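Local coordinates for protein putative aminooxidase (Propionibacterium acnes, PDB 2B9Y) that is probably an FAD-dependent fatty acid isomerase, built on the fold of the flavin-containing amine oxidoreductases, at residues V310-H315 with T326-R331. Residues are numbered along the deposited sequence; the frame is centred on the assembly and turned at random.
With BU1 (1,4-butanediol), chain G.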
# COMPACT_ATOMS: atom_id res chain seq x y z
N VAL A 310 -8.28 6.87 -16.30
CA VAL A 310 -8.99 6.27 -15.17
C VAL A 310 -9.04 4.75 -15.35
O VAL A 310 -9.51 4.23 -16.38
CB VAL A 310 -10.42 6.88 -15.03
CG1 VAL A 310 -11.23 6.13 -13.97
CG2 VAL A 310 -10.32 8.44 -14.70
N MET A 311 -8.54 4.04 -14.34
CA MET A 311 -8.44 2.59 -14.37
C MET A 311 -9.57 1.91 -13.59
O MET A 311 -9.92 0.75 -13.85
CB MET A 311 -7.10 2.17 -13.79
CG MET A 311 -5.89 2.75 -14.51
SD MET A 311 -4.38 2.05 -13.82
CE MET A 311 -4.33 2.84 -12.20
N VAL A 312 -10.15 2.66 -12.65
CA VAL A 312 -11.20 2.16 -11.78
C VAL A 312 -11.84 3.41 -11.12
O VAL A 312 -11.17 4.42 -10.94
CB VAL A 312 -10.62 1.17 -10.68
CG1 VAL A 312 -9.44 1.79 -9.94
CG2 VAL A 312 -11.69 0.68 -9.69
N TYR A 313 -13.13 3.31 -10.82
CA TYR A 313 -13.81 4.27 -9.93
C TYR A 313 -14.69 3.53 -8.92
O TYR A 313 -15.27 2.48 -9.23
CB TYR A 313 -14.64 5.33 -10.70
CG TYR A 313 -15.67 4.76 -11.65
CD1 TYR A 313 -16.95 4.46 -11.21
CD2 TYR A 313 -15.35 4.51 -12.99
CE1 TYR A 313 -17.87 3.91 -12.06
CE2 TYR A 313 -16.29 3.97 -13.86
CZ TYR A 313 -17.53 3.66 -13.39
OH TYR A 313 -18.50 3.15 -14.23
N TYR A 314 -14.76 4.11 -7.72
CA TYR A 314 -15.34 3.46 -6.54
C TYR A 314 -16.74 3.97 -6.19
O TYR A 314 -16.94 5.11 -5.76
CB TYR A 314 -14.36 3.61 -5.37
CG TYR A 314 -14.82 3.10 -4.02
CD1 TYR A 314 -15.71 2.02 -3.88
CD2 TYR A 314 -14.30 3.66 -2.86
CE1 TYR A 314 -16.09 1.56 -2.61
CE2 TYR A 314 -14.68 3.21 -1.59
CZ TYR A 314 -15.56 2.18 -1.46
OH TYR A 314 -15.89 1.76 -0.20
N HIS A 315 -17.69 3.08 -6.35
CA HIS A 315 -19.08 3.28 -5.98
C HIS A 315 -19.24 2.79 -4.53
O HIS A 315 -19.30 1.59 -4.27
CB HIS A 315 -19.94 2.50 -6.96
CG HIS A 315 -21.41 2.67 -6.79
ND1 HIS A 315 -22.23 1.65 -6.36
CD2 HIS A 315 -22.22 3.72 -7.05
CE1 HIS A 315 -23.48 2.07 -6.35
NE2 HIS A 315 -23.50 3.32 -6.77
N THR A 326 -14.91 8.20 -6.04
CA THR A 326 -13.48 8.39 -6.25
C THR A 326 -12.98 7.65 -7.51
O THR A 326 -13.38 6.52 -7.78
CB THR A 326 -12.61 7.95 -5.03
OG1 THR A 326 -13.12 6.73 -4.44
CG2 THR A 326 -12.53 9.08 -3.98
N THR A 327 -12.07 8.32 -8.23
CA THR A 327 -11.44 7.79 -9.43
C THR A 327 -9.94 7.61 -9.14
O THR A 327 -9.35 8.25 -8.23
CB THR A 327 -11.63 8.76 -10.63
OG1 THR A 327 -10.97 10.00 -10.37
CG2 THR A 327 -13.12 9.04 -10.86
N TYR A 328 -9.33 6.69 -9.89
CA TYR A 328 -7.96 6.24 -9.61
C TYR A 328 -7.18 6.14 -10.94
O TYR A 328 -7.65 5.51 -11.89
CB TYR A 328 -7.97 4.86 -8.92
CG TYR A 328 -8.74 4.89 -7.67
CD1 TYR A 328 -8.12 5.12 -6.46
CD2 TYR A 328 -10.14 4.75 -7.68
CE1 TYR A 328 -8.85 5.20 -5.29
CE2 TYR A 328 -10.86 4.83 -6.53
CZ TYR A 328 -10.24 5.05 -5.34
OH TYR A 328 -10.97 5.11 -4.19
N LEU A 329 -6.02 6.77 -10.97
CA LEU A 329 -5.16 6.78 -12.15
C LEU A 329 -3.68 6.85 -11.74
O LEU A 329 -3.34 7.38 -10.68
CB LEU A 329 -5.55 7.92 -13.08
CG LEU A 329 -5.25 9.35 -12.61
CD1 LEU A 329 -3.80 9.81 -12.95
CD2 LEU A 329 -6.29 10.32 -13.23
N LEU A 330 -2.82 6.31 -12.60
CA LEU A 330 -1.35 6.39 -12.41
C LEU A 330 -0.72 7.43 -13.35
O LEU A 330 -1.15 7.58 -14.49
CB LEU A 330 -0.69 5.02 -12.61
CG LEU A 330 -0.75 4.07 -11.42
CD1 LEU A 330 -0.38 2.59 -11.81
CD2 LEU A 330 0.17 4.60 -10.29
N ARG A 331 0.29 8.13 -12.83
CA ARG A 331 0.96 9.25 -13.53
C ARG A 331 2.37 8.91 -13.99
O ARG A 331 2.99 9.70 -14.68
CB ARG A 331 1.02 10.48 -12.60
CG ARG A 331 -0.38 11.06 -12.20
CD ARG A 331 -0.28 12.30 -11.31
NE ARG A 331 0.70 13.24 -11.86
CZ ARG A 331 1.42 14.11 -11.16
NH1 ARG A 331 1.27 14.22 -9.84
NH2 ARG A 331 2.28 14.89 -11.79
C1 BU1 G . -12.81 -0.64 -6.21
C2 BU1 G . -12.00 0.63 -5.93
C3 BU1 G . -10.51 0.30 -6.04
C4 BU1 G . -9.58 1.51 -5.90
O5 BU1 G . -14.21 -0.59 -5.89
O6 BU1 G . -8.36 1.22 -5.16
O HOH W 1 -16.31 6.57 -3.29
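Strands 312-315 and 326-330 run antiparallel as the two arms of a hairpin, tied by Tyr314 N to Thr326 O at 2.8 Å and by Met311 N to Tyr328 O at 3.0 Å, the latter almost perfectly straight. Between these two, Tyr328 N reaches Val312 O at 3.1 Å through a bent, weak bond, and at the Tyr314 end a water donates to Tyr314 O. Val312, Tyr314, Thr326 and Tyr328 share one face of the sheet. CG of Tyr328 lies beside its own backbone N (chi1 -58°), which sets the ring alongside the opposite strand, with Val312 O in the ring plane at its edge. Val312 CG1 packs on Tyr328 CB at 3.6 Å, while its other methyl, CG2, turns to the bound butanediol. That diol lays C4 over the centre of the Tyr328 ring, 3.5 Å above the plane. Tyr314 points the same way as Tyr328 and brings its CB to CE2 of that ring at 3.9 Å; Thr326 OG1 sits at the edge of the Tyr314 ring. Tyr313 and Thr327 pair on the reverse face, CB against CG2 at 4.0 Å. Further along, Met311 bends at chi3 (-71°) to bring CE against Leu330. Helix 341-354 covers the Tyr313 and Thr327 face, and helix 166-170 packs on Met311 and Val312. Tyr328 also touches the FAD, so the diol side of the hairpin probably lines the substrate pocket. Strand 295-297 flanks 312-315 and strand 277-288 flanks 326-330, making the hairpin the middle of a mixed sheet.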